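Local coordinates for Nop domain-containing protein (Archaeoglobus fulgidus, PDB 1NT2) that associates with fibrillarin as a core protein of the archaeal box C/D ribonucleoprotein and probably binds its guide RNA, at residues E128-M142 and A148-M161. Numbering follows the deposited sequence.
Sequences EREIEEVMEKIAPNM and AKVAAKLLERAGSM
The carboxylate of E128 meets the methylene part of K149, with OE1 of E128 4.0 Å from CD of K149, while OE1 and OE2 of E128 form salt bridges to R125 and R124, earlier in the same helix. NZ of K149 stays 5.2 Å from OE1 of E128; bends at three of its chain torsions bring NZ instead close to CD1 of I131. The flat guanidinium of R157, on a part of helix 148-158 that does not meet 128-142, has OE1 of E156 and CE of K153 at its edge, in plane; NH2 of R157 bonds to OE1 of E156 at 3.0 Å, from above the carboxylate plane, and K153 salt-bridges the other oxygen as well as E85. Apart from E128 and K149 at one end, the contact is largely apolar, a worked example of two helices packing almost at right angles. The end of helix 110-138, predicted to be coiled coil, crosses helix 148-158 at 80° with 9.2 Å between the segment axes, joining the long helical arm to the Nop region. Small side chains face the crossing: CB of A148 rests 3.9 Å from CA of E132. M135 is a knob in the hole formed by A148, A151, A152 and L155; turns at chi2 (-78°) and chi3 (89°) lay SD over CA of A152 and carry CE to 3.7 Å from CD2 of L155. With an alanine here, the hole would probably lose its filling and L155 its methyl partner. Beyond the break at A139, CB of M142 packs on CB of A151, and CE of M142 reaches CD1 of L154 at 3.6 Å, beside helix 217-236.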
ATOM      1  N   GLU B 128     -22.517   7.450   2.928  1.00 45.89           N
ATOM      2  CA  GLU B 128     -22.676   7.431   4.369  1.00 46.34           C
ATOM      3  C   GLU B 128     -24.159   7.535   4.717  1.00 45.34           C
ATOM      4  O   GLU B 128     -24.605   6.942   5.697  1.00 46.17           O
ATOM      5  CB  GLU B 128     -21.865   8.563   5.030  1.00 49.25           C
ATOM      6  CG  GLU B 128     -20.536   8.074   5.647  1.00 53.44           C
ATOM      7  CD  GLU B 128     -19.719   9.168   6.356  1.00 55.70           C
ATOM      8  OE1 GLU B 128     -20.230   9.801   7.307  1.00 55.81           O
ATOM      9  OE2 GLU B 128     -18.551   9.382   5.967  1.00 56.97           O
ATOM     10  N   ARG B 129     -24.931   8.266   3.914  1.00 43.88           N
ATOM     11  CA  ARG B 129     -26.364   8.379   4.187  1.00 43.66           C
ATOM     12  C   ARG B 129     -27.016   7.036   3.895  1.00 41.99           C
ATOM     13  O   ARG B 129     -27.944   6.618   4.582  1.00 40.75           O
ATOM     14  CB  ARG B 129     -27.027   9.445   3.316  1.00 45.09           C
ATOM     15  CG  ARG B 129     -28.465   9.741   3.726  1.00 47.53           C
ATOM     16  CD  ARG B 129     -29.139  10.698   2.758  1.00 52.21           C
ATOM     17  NE  ARG B 129     -28.395  11.949   2.607  1.00 56.34           N
ATOM     18  CZ  ARG B 129     -28.721  12.931   1.765  1.00 57.63           C
ATOM     19  NH1 ARG B 129     -29.792  12.822   0.983  1.00 57.44           N
ATOM     20  NH2 ARG B 129     -27.967  14.026   1.698  1.00 57.25           N
ATOM     21  N   GLU B 130     -26.518   6.366   2.865  1.00 40.43           N
ATOM     22  CA  GLU B 130     -27.033   5.065   2.475  1.00 39.61           C
ATOM     23  C   GLU B 130     -26.884   4.009   3.573  1.00 39.57           C
ATOM     24  O   GLU B 130     -27.857   3.339   3.935  1.00 39.73           O
ATOM     25  CB  GLU B 130     -26.323   4.586   1.209  1.00 38.70           C
ATOM     26  CG  GLU B 130     -27.206   4.535  -0.026  1.00 38.49           C
ATOM     27  CD  GLU B 130     -28.194   3.386  -0.006  1.00 37.41           C
ATOM     28  OE1 GLU B 130     -28.920   3.211  -1.005  1.00 35.79           O
ATOM     29  OE2 GLU B 130     -28.243   2.655   1.005  1.00 37.35           O
ATOM     30  N   ILE B 131     -25.675   3.851   4.103  1.00 38.62           N
ATOM     31  CA  ILE B 131     -25.468   2.856   5.137  1.00 37.80           C
ATOM     32  C   ILE B 131     -26.428   3.132   6.278  1.00 40.18           C
ATOM     33  O   ILE B 131     -26.825   2.219   7.001  1.00 41.46           O
ATOM     34  CB  ILE B 131     -24.011   2.849   5.641  1.00 35.14           C
ATOM     35  CG1 ILE B 131     -23.633   4.216   6.207  1.00 35.13           C
ATOM     36  CG2 ILE B 131     -23.081   2.469   4.507  1.00 32.64           C
ATOM     37  CD1 ILE B 131     -24.040   4.451   7.655  1.00 33.84           C
ATOM     38  N   GLU B 132     -26.822   4.391   6.430  1.00 42.28           N
ATOM     39  CA  GLU B 132     -27.756   4.751   7.495  1.00 43.85           C
ATOM     40  C   GLU B 132     -29.157   4.259   7.151  1.00 41.89           C
ATOM     41  O   GLU B 132     -29.803   3.615   7.965  1.00 41.55           O
ATOM     42  CB  GLU B 132     -27.766   6.268   7.724  1.00 47.57           C
ATOM     43  CG  GLU B 132     -28.729   6.724   8.818  1.00 53.12           C
ATOM     44  CD  GLU B 132     -28.373   8.090   9.395  1.00 56.79           C
ATOM     45  OE1 GLU B 132     -28.205   9.049   8.612  1.00 59.66           O
ATOM     46  OE2 GLU B 132     -28.266   8.207  10.637  1.00 58.76           O
ATOM     47  N   GLU B 133     -29.618   4.549   5.940  1.00 40.18           N
ATOM     48  CA  GLU B 133     -30.937   4.105   5.521  1.00 39.40           C
ATOM     49  C   GLU B 133     -31.140   2.616   5.783  1.00 38.02           C
ATOM     50  O   GLU B 133     -32.079   2.236   6.480  1.00 38.97           O
ATOM     51  CB  GLU B 133     -31.161   4.395   4.039  1.00 41.13           C
ATOM     52  CG  GLU B 133     -32.384   5.260   3.784  1.00 44.85           C
ATOM     53  CD  GLU B 133     -32.227   6.674   4.329  1.00 47.08           C
ATOM     54  OE1 GLU B 133     -31.859   7.586   3.545  1.00 47.36           O
ATOM     55  OE2 GLU B 133     -32.459   6.869   5.546  1.00 48.34           O
ATOM     56  N   VAL B 134     -30.275   1.772   5.222  1.00 35.08           N
ATOM     57  CA  VAL B 134     -30.388   0.329   5.433  1.00 32.75           C
ATOM     58  C   VAL B 134     -30.199  -0.055   6.903  1.00 33.75           C
ATOM     59  O   VAL B 134     -31.108  -0.586   7.538  1.00 34.68           O
ATOM     60  CB  VAL B 134     -29.356  -0.447   4.611  1.00 30.46           C
ATOM     61  CG1 VAL B 134     -29.919  -0.801   3.287  1.00 28.41           C
ATOM     62  CG2 VAL B 134     -28.120   0.386   4.430  1.00 31.22           C
ATOM     63  N   MET B 135     -29.016   0.199   7.441  1.00 33.25           N
ATOM     64  CA  MET B 135     -28.747  -0.124   8.829  1.00 34.20           C
ATOM     65  C   MET B 135     -29.938   0.124   9.771  1.00 35.17           C
ATOM     66  O   MET B 135     -30.140  -0.617  10.729  1.00 35.27           O
ATOM     67  CB  MET B 135     -27.515   0.653   9.301  1.00 33.53           C
ATOM     68  CG  MET B 135     -26.201   0.020   8.870  1.00 31.57           C
ATOM     69  SD  MET B 135     -25.748  -1.405   9.890  1.00 30.76           S
ATOM     70  CE  MET B 135     -26.541  -2.733   9.009  1.00 29.89           C
ATOM     71  N   GLU B 136     -30.731   1.154   9.505  1.00 36.70           N
ATOM     72  CA  GLU B 136     -31.891   1.448  10.350  1.00 39.22           C
ATOM     73  C   GLU B 136     -33.040   0.473  10.106  1.00 39.68           C
ATOM     74  O   GLU B 136     -33.940   0.346  10.936  1.00 40.37           O
ATOM     75  CB  GLU B 136     -32.396   2.877  10.105  1.00 40.40           C
ATOM     76  CG  GLU B 136     -31.662   3.946  10.914  1.00 42.34           C
ATOM     77  CD  GLU B 136     -31.979   5.376  10.474  1.00 41.66           C
ATOM     78  OE1 GLU B 136     -31.290   6.297  10.971  1.00 40.63           O
ATOM     79  OE2 GLU B 136     -32.900   5.574   9.646  1.00 40.12           O
ATOM     80  N   LYS B 137     -32.998  -0.216   8.971  1.00 38.51           N
ATOM     81  CA  LYS B 137     -34.043  -1.152   8.598  1.00 37.30           C
ATOM     82  C   LYS B 137     -33.623  -2.598   8.774  1.00 36.73           C
ATOM     83  O   LYS B 137     -34.372  -3.410   9.313  1.00 37.86           O
ATOM     84  CB  LYS B 137     -34.443  -0.912   7.142  1.00 37.59           C
ATOM     85  CG  LYS B 137     -35.508  -1.854   6.606  1.00 41.21           C
ATOM     86  CD  LYS B 137     -35.733  -1.675   5.092  1.00 44.57           C
ATOM     87  CE  LYS B 137     -36.498  -0.385   4.733  1.00 46.18           C
ATOM     88  NZ  LYS B 137     -35.749   0.888   4.976  1.00 47.70           N
ATOM     89  N   ILE B 138     -32.421  -2.916   8.317  1.00 35.40           N
ATOM     90  CA  ILE B 138     -31.903  -4.275   8.386  1.00 34.48           C
ATOM     91  C   ILE B 138     -31.188  -4.547   9.711  1.00 33.71           C
ATOM     92  O   ILE B 138     -30.930  -5.693  10.061  1.00 32.92           O
ATOM     93  CB  ILE B 138     -30.935  -4.530   7.194  1.00 35.53           C
ATOM     94  CG1 ILE B 138     -30.699  -6.026   6.996  1.00 39.03           C
ATOM     95  CG2 ILE B 138     -29.617  -3.840   7.438  1.00 35.81           C
ATOM     96  CD1 ILE B 138     -31.871  -6.770   6.344  1.00 41.76           C
ATOM     97  N   ALA B 139     -30.889  -3.489  10.456  1.00 33.79           N
ATOM     98  CA  ALA B 139     -30.189  -3.638  11.726  1.00 33.46           C
ATOM     99  C   ALA B 139     -30.480  -2.511  12.728  1.00 33.60           C
ATOM    100  O   ALA B 139     -29.570  -1.818  13.177  1.00 33.21           O
ATOM    101  CB  ALA B 139     -28.692  -3.727  11.462  1.00 31.67           C
ATOM    102  N   PRO B 140     -31.752  -2.332  13.110  1.00 33.78           N
ATOM    103  CA  PRO B 140     -32.115  -1.278  14.058  1.00 34.63           C
ATOM    104  C   PRO B 140     -31.504  -1.480  15.439  1.00 36.19           C
ATOM    105  O   PRO B 140     -30.678  -0.682  15.879  1.00 38.94           O
ATOM    106  CB  PRO B 140     -33.630  -1.357  14.087  1.00 33.37           C
ATOM    107  CG  PRO B 140     -33.863  -2.818  13.955  1.00 33.94           C
ATOM    108  CD  PRO B 140     -32.908  -3.202  12.839  1.00 34.25           C
ATOM    109  N   ASN B 141     -31.916  -2.549  16.114  1.00 35.82           N
ATOM    110  CA  ASN B 141     -31.431  -2.872  17.452  1.00 34.80           C
ATOM    111  C   ASN B 141     -29.959  -2.530  17.668  1.00 34.11           C
ATOM    112  O   ASN B 141     -29.544  -2.295  18.801  1.00 33.87           O
ATOM    113  CB  ASN B 141     -31.674  -4.356  17.745  1.00 36.10           C
ATOM    114  CG  ASN B 141     -33.149  -4.730  17.675  1.00 36.60           C
ATOM    115  OD1 ASN B 141     -33.949  -4.264  18.481  1.00 38.27           O
ATOM    116  ND2 ASN B 141     -33.515  -5.570  16.707  1.00 36.45           N
ATOM    117  N   MET B 142     -29.179  -2.502  16.586  1.00 33.21           N
ATOM    118  CA  MET B 142     -27.758  -2.160  16.667  1.00 32.91           C
ATOM    119  C   MET B 142     -27.526  -0.672  16.462  1.00 32.64           C
ATOM    120  O   MET B 142     -26.928  -0.008  17.310  1.00 32.47           O
ATOM    121  CB  MET B 142     -26.952  -2.911  15.615  1.00 33.01           C
ATOM    122  CG  MET B 142     -26.504  -4.284  16.025  1.00 33.31           C
ATOM    123  SD  MET B 142     -25.356  -4.924  14.807  1.00 33.85           S
ATOM    124  CE  MET B 142     -23.803  -4.333  15.502  1.00 33.50           C
ATOM    125  N   ALA B 148     -25.674   4.071  13.369  1.00 34.62           N
ATOM    126  CA  ALA B 148     -25.423   3.550  12.029  1.00 34.96           C
ATOM    127  C   ALA B 148     -23.944   3.442  11.694  1.00 34.77           C
ATOM    128  O   ALA B 148     -23.438   2.355  11.408  1.00 34.29           O
ATOM    129  CB  ALA B 148     -26.125   4.421  10.995  1.00 36.32           C
ATOM    130  N   LYS B 149     -23.260   4.581  11.732  1.00 35.02           N
ATOM    131  CA  LYS B 149     -21.832   4.652  11.431  1.00 34.23           C
ATOM    132  C   LYS B 149     -21.072   3.425  11.973  1.00 32.82           C
ATOM    133  O   LYS B 149     -20.557   2.605  11.204  1.00 30.74           O
ATOM    134  CB  LYS B 149     -21.264   5.953  12.024  1.00 35.41           C
ATOM    135  CG  LYS B 149     -19.875   6.375  11.535  1.00 35.20           C
ATOM    136  CD  LYS B 149     -19.906   6.989  10.142  1.00 37.26           C
ATOM    137  CE  LYS B 149     -19.613   5.973   9.027  1.00 39.84           C
ATOM    138  NZ  LYS B 149     -20.642   4.894   8.862  1.00 41.28           N
ATOM    139  N   VAL B 150     -21.026   3.300  13.296  1.00 31.23           N
ATOM    140  CA  VAL B 150     -20.332   2.192  13.943  1.00 30.69           C
ATOM    141  C   VAL B 150     -20.953   0.832  13.615  1.00 31.31           C
ATOM    142  O   VAL B 150     -20.290  -0.064  13.077  1.00 31.43           O
ATOM    143  CB  VAL B 150     -20.351   2.364  15.466  1.00 29.37           C
ATOM    144  CG1 VAL B 150     -19.327   1.450  16.105  1.00 28.20           C
ATOM    145  CG2 VAL B 150     -20.098   3.804  15.815  1.00 29.28           C
ATOM    146  N   ALA B 151     -22.227   0.685  13.960  1.00 30.39           N
ATOM    147  CA  ALA B 151     -22.953  -0.552  13.728  1.00 28.82           C
ATOM    148  C   ALA B 151     -22.609  -1.181  12.380  1.00 28.12           C
ATOM    149  O   ALA B 151     -22.357  -2.384  12.290  1.00 29.10           O
ATOM    150  CB  ALA B 151     -24.462  -0.294  13.817  1.00 27.53           C
ATOM    151  N   ALA B 152     -22.576  -0.363  11.336  1.00 24.87           N
ATOM    152  CA  ALA B 152     -22.300  -0.880  10.010  1.00 22.51           C
ATOM    153  C   ALA B 152     -20.873  -1.369   9.821  1.00 22.21           C
ATOM    154  O   ALA B 152     -20.626  -2.273   9.027  1.00 20.20           O
ATOM    155  CB  ALA B 152     -22.645   0.169   8.970  1.00 21.66           C
ATOM    156  N   LYS B 153     -19.929  -0.779  10.544  1.00 23.61           N
ATOM    157  CA  LYS B 153     -18.537  -1.200  10.402  1.00 24.74           C
ATOM    158  C   LYS B 153     -18.332  -2.565  11.036  1.00 24.67           C
ATOM    159  O   LYS B 153     -17.613  -3.408  10.497  1.00 24.03           O
ATOM    160  CB  LYS B 153     -17.583  -0.178  11.030  1.00 23.82           C
ATOM    161  CG  LYS B 153     -16.104  -0.616  11.069  1.00 22.71           C
ATOM    162  CD  LYS B 153     -15.477  -0.908   9.694  1.00 20.76           C
ATOM    163  CE  LYS B 153     -13.949  -1.009   9.818  1.00 21.79           C
ATOM    164  NZ  LYS B 153     -13.225  -1.292   8.541  1.00 20.78           N
ATOM    165  N   LEU B 154     -18.952  -2.785  12.187  1.00 24.04           N
ATOM    166  CA  LEU B 154     -18.826  -4.079  12.818  1.00 25.16           C
ATOM    167  C   LEU B 154     -19.281  -5.106  11.794  1.00 25.99           C
ATOM    168  O   LEU B 154     -18.593  -6.089  11.545  1.00 28.27           O
ATOM    169  CB  LEU B 154     -19.724  -4.184  14.040  1.00 25.73           C
ATOM    170  CG  LEU B 154     -19.368  -3.330  15.243  1.00 27.28           C
ATOM    171  CD1 LEU B 154     -20.379  -3.592  16.345  1.00 25.66           C
ATOM    172  CD2 LEU B 154     -17.955  -3.664  15.702  1.00 27.32           C
ATOM    173  N   LEU B 155     -20.442  -4.870  11.194  1.00 24.90           N
ATOM    174  CA  LEU B 155     -20.974  -5.801  10.216  1.00 24.52           C
ATOM    175  C   LEU B 155     -20.012  -6.065   9.077  1.00 25.66           C
ATOM    176  O   LEU B 155     -19.888  -7.193   8.618  1.00 27.21           O
ATOM    177  CB  LEU B 155     -22.290  -5.290   9.645  1.00 23.35           C
ATOM    178  CG  LEU B 155     -22.912  -6.135   8.530  1.00 21.24           C
ATOM    179  CD1 LEU B 155     -23.171  -7.546   9.022  1.00 18.96           C
ATOM    180  CD2 LEU B 155     -24.205  -5.483   8.065  1.00 20.75           C
ATOM    181  N   GLU B 156     -19.330  -5.032   8.605  1.00 26.65           N
ATOM    182  CA  GLU B 156     -18.393  -5.238   7.510  1.00 28.25           C
ATOM    183  C   GLU B 156     -17.151  -5.945   8.015  1.00 27.57           C
ATOM    184  O   GLU B 156     -16.615  -6.807   7.340  1.00 27.41           O
ATOM    185  CB  GLU B 156     -18.010  -3.904   6.855  1.00 30.54           C
ATOM    186  CG  GLU B 156     -16.876  -3.996   5.827  1.00 31.32           C
ATOM    187  CD  GLU B 156     -15.538  -3.474   6.358  1.00 32.99           C
ATOM    188  OE1 GLU B 156     -14.517  -3.650   5.657  1.00 32.24           O
ATOM    189  OE2 GLU B 156     -15.509  -2.881   7.464  1.00 32.68           O
ATOM    190  N   ARG B 157     -16.701  -5.577   9.208  1.00 28.05           N
ATOM    191  CA  ARG B 157     -15.517  -6.191   9.795  1.00 29.13           C
ATOM    192  C   ARG B 157     -15.833  -7.653  10.156  1.00 28.41           C
ATOM    193  O   ARG B 157     -14.946  -8.518  10.146  1.00 27.37           O
ATOM    194  CB  ARG B 157     -15.092  -5.414  11.047  1.00 31.14           C
ATOM    195  CG  ARG B 157     -13.593  -5.439  11.320  1.00 35.14           C
ATOM    196  CD  ARG B 157     -12.852  -4.373  10.523  1.00 37.98           C
ATOM    197  NE  ARG B 157     -13.006  -4.535   9.080  1.00 40.61           N
ATOM    198  CZ  ARG B 157     -12.576  -5.590   8.398  1.00 42.41           C
ATOM    199  NH1 ARG B 157     -11.963  -6.581   9.036  1.00 44.04           N
ATOM    200  NH2 ARG B 157     -12.757  -5.654   7.084  1.00 43.18           N
ATOM    201  N   ALA B 158     -17.106  -7.904  10.477  1.00 27.05           N
ATOM    202  CA  ALA B 158     -17.604  -9.236  10.831  1.00 25.61           C
ATOM    203  C   ALA B 158     -17.749 -10.038   9.551  1.00 25.38           C
ATOM    204  O   ALA B 158     -17.522 -11.247   9.522  1.00 24.77           O
ATOM    205  CB  ALA B 158     -18.954  -9.128  11.529  1.00 24.19           C
ATOM    206  N   GLY B 159     -18.144  -9.341   8.489  1.00 25.73           N
ATOM    207  CA  GLY B 159     -18.301  -9.978   7.201  1.00 25.01           C
ATOM    208  C   GLY B 159     -19.727 -10.027   6.716  1.00 26.18           C
ATOM    209  O   GLY B 159     -20.007  -9.637   5.593  1.00 27.14           O
ATOM    210  N   SER B 160     -20.634 -10.513   7.555  1.00 27.01           N
ATOM    211  CA  SER B 160     -22.034 -10.619   7.175  1.00 27.86           C
ATOM    212  C   SER B 160     -22.820 -10.686   8.446  1.00 29.13           C
ATOM    213  O   SER B 160     -22.230 -10.658   9.523  1.00 30.05           O
ATOM    214  CB  SER B 160     -22.263 -11.893   6.380  1.00 28.50           C
ATOM    215  OG  SER B 160     -21.757 -13.007   7.093  1.00 29.53           O
ATOM    216  N   MET B 161     -24.142 -10.783   8.337  1.00 30.88           N
ATOM    217  CA  MET B 161     -24.963 -10.855   9.539  1.00 32.94           C
ATOM    218  C   MET B 161     -24.692 -12.127  10.305  1.00 33.41           C
ATOM    219  O   MET B 161     -24.197 -12.070  11.425  1.00 33.96           O
ATOM    220  CB  MET B 161     -26.454 -10.758   9.215  1.00 33.44           C
ATOM    221  CG  MET B 161     -26.957  -9.323   9.069  1.00 34.72           C
ATOM    222  SD  MET B 161     -26.916  -8.371  10.608  1.00 35.09           S
ATOM    223  CE  MET B 161     -28.696  -8.098  10.904  1.00 33.82           C
TER